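PDB 3L6N: metallo-beta-lactamase, which hydrolyses the beta-lactam ring of penicillins, cephalosporins and carbapenems with two zinc ions, conferring resistance to these antibiotics. Local coordinates for residues 17-22 / 28-33; 73-76 / 80-83; 145-148 / 153-156. All coordinates share one frame; numbering follows the deposited sequence.

The three contacts belong to the two-sheet metallo-beta-lactamase fold. Contact 1 is a hairpin of the seven-stranded sheet, contact 3 a hairpin of the five-stranded one, and contact 2 is the loop after strand 69-73 that carries zinc ligands. Centres of contacts 1 and 2 are 13 Å apart, yet they touch: Asn32 O accepts a probable hydrogen bond of 2.7 Å from Arg81 NH2. Contact 3 lies 14 Å from contact 2, centre to centre, and meets it where Thr75 CG2 packs on Val146 CG2. Contacts 1 and 3, about 17 Å apart between centres, do not touch. The Asp155 side chain of contact 3 is about 10 Å from a zinc, the Ala31 side chain of contact 1 about 6 Å.

Contact 1 of 3, residues 17-22 / 28-33; sequences IYKTFG and EYSANS
Tyr18 and Ser33 form the tight end of an antiparallel beta hairpin, strands 15-24 and 27-38 of the seven-stranded sheet. Ser33 CB sits over one face of the Tyr18 ring, displaced toward its rim, and approaches CE2 to 3.4 Å in a CH-pi contact. The ring is brought there by chi1 of 77°, which sets CG between the backbone N and the carbonyl carbon; its OH continues to Asp46 O. Backbone bonds run in both directions in the pairs Tyr18-Ser33, Thr20-Ala31 and Gly22-Tyr29. On the face shared by Thr20, Ala31 and Ser33, a water ties Thr20 OG1, Ser33 OG and Ala31 O together, while Trp49 N also bonds Thr20 OG1. Ala31 packs near the zinc ligands Asp80 and His200, and the Ser30 carbonyl bonds His200 ND1, a second-shell support for that ligand.

The packing is looser at the far end, where Glu28 is exposed and Phe21 only partly buried. The Glu28 carboxylate leans against the Phe21 side chain, its CD 3.9 Å from Phe21 CB. On the face of Phe21 and Ser30, Lys19 lies alongside the buried Asn32, whose ND2 is held by Pro198 O and Asp201 O. Bends at chi3 and chi4 fold the lysine back, and NZ donates a hydrogen bond to Asn32 OD1 at 2.8 Å, in the amide carbonyl plane on a lone pair.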
loop_
_atom_site.group_PDB
_atom_site.type_symbol
_atom_site.label_atom_id
_atom_site.label_comp_id
_atom_site.label_asym_id
_atom_site.label_seq_id
_atom_site.Cartn_x
_atom_site.Cartn_y
_atom_site.Cartn_z
ATOM N N ILE A 17 10.134 1.812 -2.244
ATOM C CA ILE A 17 9.484 0.643 -1.656
ATOM C C ILE A 17 10.067 0.525 -0.267
ATOM O O ILE A 17 11.270 0.640 -0.117
ATOM C CB ILE A 17 9.842 -0.642 -2.427
ATOM C CG1 ILE A 17 9.363 -0.534 -3.877
ATOM C CG2 ILE A 17 9.259 -1.882 -1.723
ATOM C CD1 ILE A 17 10.299 -1.235 -4.865
ATOM N N TYR A 18 9.228 0.345 0.748
ATOM C CA TYR A 18 9.750 0.035 2.081
ATOM C C TYR A 18 9.065 -1.186 2.679
ATOM O O TYR A 18 7.872 -1.410 2.480
ATOM C CB TYR A 18 9.752 1.254 3.023
ATOM C CG TYR A 18 8.430 1.664 3.639
ATOM C CD1 TYR A 18 8.088 1.255 4.934
ATOM C CD2 TYR A 18 7.546 2.503 2.964
ATOM C CE1 TYR A 18 6.897 1.653 5.529
ATOM C CE2 TYR A 18 6.344 2.917 3.555
ATOM C CZ TYR A 18 6.027 2.485 4.839
ATOM O OH TYR A 18 4.845 2.863 5.439
ATOM N N LYS A 19 9.841 -1.993 3.393
ATOM C CA LYS A 19 9.313 -3.251 3.936
ATOM C C LYS A 19 9.289 -3.134 5.452
ATOM O O LYS A 19 10.253 -2.657 6.040
ATOM C CB LYS A 19 10.212 -4.437 3.563
ATOM C CG LYS A 19 10.371 -4.736 2.086
ATOM C CD LYS A 19 11.222 -5.992 1.870
ATOM C CE LYS A 19 10.533 -7.264 2.369
ATOM N NZ LYS A 19 9.449 -7.813 1.482
ATOM N N THR A 20 8.176 -3.526 6.066
ATOM C CA THR A 20 8.097 -3.619 7.534
ATOM C C THR A 20 7.650 -5.012 7.943
ATOM O O THR A 20 7.107 -5.769 7.137
ATOM C CB THR A 20 7.178 -2.546 8.168
ATOM O OG1 THR A 20 5.806 -2.785 7.836
ATOM C CG2 THR A 20 7.599 -1.146 7.723
ATOM N N PHE A 21 7.906 -5.346 9.205
ATOM C CA PHE A 21 7.755 -6.713 9.683
ATOM C C PHE A 21 6.847 -6.757 10.890
ATOM O O PHE A 21 6.806 -5.813 11.685
ATOM C CB PHE A 21 9.124 -7.275 10.068
ATOM C CG PHE A 21 10.080 -7.352 8.920
ATOM C CD1 PHE A 21 10.949 -6.295 8.644
ATOM C CD2 PHE A 21 10.101 -8.474 8.097
ATOM C CE1 PHE A 21 11.824 -6.363 7.556
ATOM C CE2 PHE A 21 10.976 -8.551 7.021
ATOM C CZ PHE A 21 11.836 -7.498 6.750
ATOM N N GLY A 22 6.128 -7.865 11.020
ATOM C CA GLY A 22 5.303 -8.105 12.208
ATOM C C GLY A 22 5.259 -9.584 12.515
ATOM O O GLY A 22 5.298 -10.409 11.605
ATOM N N GLU A 28 7.330 -14.445 11.765
ATOM C CA GLU A 28 7.478 -13.076 11.276
ATOM C C GLU A 28 7.060 -12.972 9.809
ATOM O O GLU A 28 7.434 -13.809 8.982
ATOM C CB GLU A 28 8.904 -12.578 11.465
ATOM C CG GLU A 28 9.044 -11.079 11.239
ATOM C CD GLU A 28 10.367 -10.558 11.720
ATOM O OE1 GLU A 28 11.374 -10.813 11.042
ATOM O OE2 GLU A 28 10.396 -9.895 12.777
ATOM N N TYR A 29 6.281 -11.938 9.504
ATOM C CA TYR A 29 5.788 -11.685 8.152
ATOM C C TYR A 29 6.234 -10.298 7.698
ATOM O O TYR A 29 6.519 -9.437 8.523
ATOM C CB TYR A 29 4.265 -11.779 8.123
ATOM C CG TYR A 29 3.746 -13.172 8.411
ATOM C CD1 TYR A 29 3.645 -14.123 7.391
ATOM C CD2 TYR A 29 3.379 -13.544 9.706
ATOM C CE1 TYR A 29 3.179 -15.406 7.649
ATOM C CE2 TYR A 29 2.908 -14.826 9.974
ATOM C CZ TYR A 29 2.810 -15.748 8.942
ATOM O OH TYR A 29 2.353 -17.020 9.198
ATOM N N SER A 30 6.281 -10.113 6.384
ATOM C CA SER A 30 6.696 -8.857 5.790
ATOM C C SER A 30 5.504 -8.234 5.079
ATOM O O SER A 30 4.612 -8.937 4.584
ATOM C CB SER A 30 7.828 -9.114 4.794
ATOM O OG SER A 30 8.547 -7.935 4.511
ATOM N N ALA A 31 5.480 -6.907 5.054
ATOM C CA ALA A 31 4.517 -6.172 4.240
ATOM C C ALA A 31 5.289 -5.129 3.465
ATOM O O ALA A 31 6.160 -4.462 4.021
ATOM C CB ALA A 31 3.464 -5.489 5.118
ATOM N N ASN A 32 4.960 -4.988 2.185
ATOM C CA ASN A 32 5.576 -3.968 1.340
ATOM C C ASN A 32 4.677 -2.758 1.218
ATOM O O ASN A 32 3.507 -2.875 0.867
ATOM C CB ASN A 32 5.841 -4.543 -0.048
ATOM C CG ASN A 32 6.639 -5.807 0.005
ATOM O OD1 ASN A 32 7.704 -5.856 0.622
ATOM N ND2 ASN A 32 6.116 -6.863 -0.614
ATOM N N SER A 33 5.232 -1.603 1.563
ATOM C CA SER A 33 4.534 -0.326 1.428
ATOM C C SER A 33 5.399 0.566 0.551
ATOM O O SER A 33 6.456 0.141 0.070
ATOM C CB SER A 33 4.287 0.289 2.812
ATOM O OG SER A 33 3.343 -0.507 3.534
HETATM O O HOH W 1 4.920 -2.129 5.310
#

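Contact 2 of 3, residues 73-76 / 80-83; sequences FATH and DRAG. With ZN (zinc ion), chain B; ZN (zinc ion), chain C.
The His76 imidazole carries Arg81 CG over one face, 3.2 Å above the ring plane and offset toward the rim, with CG 3.3 Å from His76 CE1. At the ring's far end NE2 binds a zinc ion at 2.1 Å, while His78 and His139, the other protein ligands of that metal, bring their own rings in at steep angles. The Arg81 guanidinium is turned 70° from the imidazole, so the contact is a CH-pi one, made by the aliphatic CG and not by the guanidinium. Bends at chi2 (-83°) and chi3 (79°) make this possible: CB lies by His76 O and CG over the imidazole, CD then comes 3.4 Å from Thr75 OG1, and the guanidinium turns back to the backbone of its own segment.

There NE donates to Asp80 O at 2.8 Å, with the oxygen close to the guanidinium plane. Asp46 forms a salt bridge with the same NE and also bonds Thr75 OG1, while NH2 reaches Asn32 O. The backbones are joined more lightly, by the somewhat bent bond from Ala82 N to His76 O, beside which the methyls of Ala74 and Ala82 pack together.

Asp80 gives OD2 to the second zinc, whose other protein ligands are Cys158 and His200. Its OD1 accepts from the water that bridges both metals, 1.9 Å from the zinc of His76. Arg81 thus works from the second shell, covering one metal ligand and gripping the backbone of another. The doubly coordinated water is consistent with the nucleophile of binuclear class B beta-lactamases, and metal binding would probably favour its ionisation to hydroxide.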
loop_
_atom_site.group_PDB
_atom_site.type_symbol
_atom_site.label_atom_id
_atom_site.label_comp_id
_atom_site.label_asym_id
_atom_site.label_seq_id
_atom_site.Cartn_x
_atom_site.Cartn_y
_atom_site.Cartn_z
ATOM N N PHE A 73 -1.709 7.796 2.432
ATOM C CA PHE A 73 -2.787 7.150 1.670
ATOM C C PHE A 73 -2.899 5.681 2.067
ATOM O O PHE A 73 -1.896 4.980 2.094
ATOM C CB PHE A 73 -2.509 7.241 0.164
ATOM C CG PHE A 73 -2.788 8.590 -0.429
ATOM C CD1 PHE A 73 -1.946 9.677 -0.181
ATOM C CD2 PHE A 73 -3.887 8.765 -1.269
ATOM C CE1 PHE A 73 -2.198 10.928 -0.741
ATOM C CE2 PHE A 73 -4.154 10.021 -1.839
ATOM C CZ PHE A 73 -3.302 11.104 -1.572
ATOM N N ALA A 74 -4.117 5.228 2.354
ATOM C CA ALA A 74 -4.358 3.821 2.717
ATOM C C ALA A 74 -4.946 3.072 1.541
ATOM O O ALA A 74 -5.886 3.564 0.905
ATOM C CB ALA A 74 -5.329 3.743 3.909
ATOM N N THR A 75 -4.406 1.886 1.253
ATOM C CA THR A 75 -4.906 1.093 0.131
ATOM C C THR A 75 -5.960 0.048 0.520
ATOM O O THR A 75 -6.518 -0.630 -0.348
ATOM C CB THR A 75 -3.789 0.464 -0.737
ATOM O OG1 THR A 75 -3.074 -0.509 0.031
ATOM C CG2 THR A 75 -2.834 1.532 -1.264
ATOM N N HIS A 76 -6.196 -0.095 1.822
ATOM C CA HIS A 76 -7.442 -0.662 2.381
ATOM C C HIS A 76 -7.425 -0.533 3.905
ATOM O O HIS A 76 -6.524 0.125 4.456
ATOM C CB HIS A 76 -7.818 -2.093 1.863
ATOM C CG HIS A 76 -6.861 -3.193 2.221
ATOM N ND1 HIS A 76 -5.705 -3.439 1.508
ATOM C CD2 HIS A 76 -6.957 -4.187 3.135
ATOM C CE1 HIS A 76 -5.094 -4.498 2.017
ATOM N NE2 HIS A 76 -5.833 -4.969 3.004
ATOM N N ASP A 80 -2.012 -3.476 8.271
ATOM C CA ASP A 80 -0.788 -3.313 7.480
ATOM C C ASP A 80 -0.946 -2.266 6.380
ATOM O O ASP A 80 -0.042 -2.075 5.570
ATOM C CB ASP A 80 -0.330 -4.662 6.876
ATOM C CG ASP A 80 -1.366 -5.282 5.953
ATOM O OD1 ASP A 80 -2.542 -5.384 6.340
ATOM O OD2 ASP A 80 -0.993 -5.699 4.824
ATOM N N ARG A 81 -2.078 -1.567 6.390
ATOM C CA ARG A 81 -2.404 -0.623 5.329
ATOM C C ARG A 81 -2.768 0.723 5.952
ATOM O O ARG A 81 -1.892 1.559 6.165
ATOM C CB ARG A 81 -3.527 -1.180 4.446
ATOM C CG ARG A 81 -3.241 -2.579 3.880
ATOM C CD ARG A 81 -2.381 -2.531 2.622
ATOM N NE ARG A 81 -0.964 -2.330 2.904
ATOM C CZ ARG A 81 0.002 -2.505 2.004
ATOM N NH1 ARG A 81 -0.304 -2.876 0.768
ATOM N NH2 ARG A 81 1.267 -2.290 2.332
ATOM N N ALA A 82 -4.041 0.919 6.288
ATOM C CA ALA A 82 -4.449 2.131 7.029
ATOM C C ALA A 82 -3.820 2.185 8.421
ATOM O O ALA A 82 -3.454 3.261 8.905
ATOM C CB ALA A 82 -5.967 2.211 7.146
ATOM N N GLY A 83 -3.707 1.032 9.065
ATOM C CA GLY A 83 -3.235 0.991 10.450
ATOM C C GLY A 83 -4.089 1.881 11.338
ATOM O O GLY A 83 -5.321 1.921 11.200
HETATM ZN ZN ZN B . -5.552 -6.826 3.941
HETATM ZN ZN ZN C . -1.948 -6.888 3.458
HETATM O O HOH W 2 -3.735 -6.921 4.524
#

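Contact 3 of 3, residues 145-148 / 153-156; sequences VVWF and VLDG
Leu154 faces Trp147 in a non-hydrogen-bonded pair of the hairpin built from strands 145-148 and 153-157, and it can be traced outward atom by atom. CB starts close to the indole, 4.1 Å from Trp147 CE3. With CG anti to the backbone N, chi1 -175°, the chain is carried toward the partner strand, where CG comes near Val146 O. Branch CD1 then slots in over the strand: it lies 3.5 Å from Val146 O and also touches Trp147 CB and Val145 CG2, the last at 3.9 Å. Tyr190 covers this same face, meeting both Leu154 and Val145 and bringing its ring against that of Trp147. The six-membered ring of the indole reaches back across the pair, setting CE3 at 3.4 Å from Val153 O.

That carbonyl has a second role. It accepts a hydrogen bond from Phe148 N and at the same time lies in plane at the edge of the Phe148 ring. Phe148 and Asp155 run side by side on the other face of the sheet, pointing the same way, with ring and carboxylate planes only 17° apart; ring atom CE1 is 4.1 Å from Asp155 CB. Val146 CB packs against that same methylene at 4.0 Å. Val146 and Asp155 form a hydrogen-bonded pair, the shorter of its two bonds being Asp155 N to Val146 O at 2.7 Å.

Met34 and Phe45 of the seven-stranded sheet close over the face of Phe148 and Asp155, the Phe45 ring meeting Phe148 edge-to-face. The hairpin therefore contributes to the packed interior between the two sheets, the alpha-beta/beta-alpha sandwich characteristic of the metallo-beta-lactamase superfamily.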
loop_
_atom_site.group_PDB
_atom_site.type_symbol
_atom_site.label_atom_id
_atom_site.label_comp_id
_atom_site.label_asym_id
_atom_site.label_seq_id
_atom_site.Cartn_x
_atom_site.Cartn_y
_atom_site.Cartn_z
ATOM N N VAL A 145 -5.440 0.144 -5.843
ATOM C CA VAL A 145 -4.054 0.131 -6.309
ATOM C C VAL A 145 -3.607 1.577 -6.539
ATOM O O VAL A 145 -4.442 2.476 -6.656
ATOM C CB VAL A 145 -3.896 -0.693 -7.619
ATOM C CG1 VAL A 145 -4.317 -2.160 -7.410
ATOM C CG2 VAL A 145 -4.682 -0.046 -8.799
ATOM N N VAL A 146 -2.296 1.801 -6.603
ATOM C CA VAL A 146 -1.769 3.135 -6.852
ATOM C C VAL A 146 -0.829 3.107 -8.044
ATOM O O VAL A 146 0.163 2.368 -8.060
ATOM C CB VAL A 146 -1.041 3.742 -5.617
ATOM C CG1 VAL A 146 -0.726 5.214 -5.871
ATOM C CG2 VAL A 146 -1.911 3.607 -4.356
ATOM N N TRP A 147 -1.168 3.902 -9.059
ATOM C CA TRP A 147 -0.367 3.979 -10.282
ATOM C C TRP A 147 0.498 5.229 -10.268
ATOM O O TRP A 147 0.011 6.321 -9.974
ATOM C CB TRP A 147 -1.309 4.001 -11.496
ATOM C CG TRP A 147 -0.640 4.256 -12.835
ATOM C CD1 TRP A 147 -0.912 5.276 -13.703
ATOM C CD2 TRP A 147 0.385 3.464 -13.452
ATOM N NE1 TRP A 147 -0.112 5.173 -14.821
ATOM C CE2 TRP A 147 0.688 4.070 -14.695
ATOM C CE3 TRP A 147 1.068 2.300 -13.083
ATOM C CZ2 TRP A 147 1.657 3.554 -15.563
ATOM C CZ3 TRP A 147 2.033 1.784 -13.948
ATOM C CH2 TRP A 147 2.314 2.413 -15.174
ATOM N N PHE A 148 1.781 5.053 -10.580
ATOM C CA PHE A 148 2.752 6.142 -10.611
ATOM C C PHE A 148 3.246 6.336 -12.049
ATOM O O PHE A 148 4.225 5.707 -12.456
ATOM C CB PHE A 148 3.925 5.817 -9.678
ATOM C CG PHE A 148 3.525 5.687 -8.229
ATOM C CD1 PHE A 148 3.234 4.439 -7.682
ATOM C CD2 PHE A 148 3.434 6.815 -7.421
ATOM C CE1 PHE A 148 2.860 4.318 -6.338
ATOM C CE2 PHE A 148 3.051 6.712 -6.070
ATOM C CZ PHE A 148 2.777 5.453 -5.536
ATOM N N VAL A 153 5.366 2.333 -12.237
ATOM C CA VAL A 153 5.263 1.391 -11.127
ATOM C C VAL A 153 3.823 1.357 -10.645
ATOM O O VAL A 153 3.207 2.401 -10.469
ATOM C CB VAL A 153 6.196 1.799 -9.951
ATOM C CG1 VAL A 153 5.902 0.967 -8.706
ATOM C CG2 VAL A 153 7.657 1.662 -10.349
ATOM N N LEU A 154 3.301 0.148 -10.450
ATOM C CA LEU A 154 1.990 -0.024 -9.846
ATOM C C LEU A 154 2.148 -0.594 -8.455
ATOM O O LEU A 154 2.769 -1.642 -8.281
ATOM C CB LEU A 154 1.123 -0.980 -10.661
ATOM C CG LEU A 154 -0.310 -1.110 -10.133
ATOM C CD1 LEU A 154 -1.123 0.147 -10.461
ATOM C CD2 LEU A 154 -0.984 -2.355 -10.701
ATOM N N ASP A 155 1.588 0.100 -7.466
ATOM C CA ASP A 155 1.509 -0.451 -6.117
ATOM C C ASP A 155 0.257 -1.308 -6.089
ATOM O O ASP A 155 -0.853 -0.789 -6.033
ATOM C CB ASP A 155 1.418 0.681 -5.086
ATOM C CG ASP A 155 1.447 0.185 -3.649
ATOM O OD1 ASP A 155 1.495 -1.040 -3.427
ATOM O OD2 ASP A 155 1.405 1.055 -2.747
ATOM N N GLY A 156 0.451 -2.622 -6.143
ATOM C CA GLY A 156 -0.658 -3.579 -6.218
ATOM C C GLY A 156 -1.357 -3.797 -4.896
ATOM O O GLY A 156 -2.554 -4.158 -4.851
#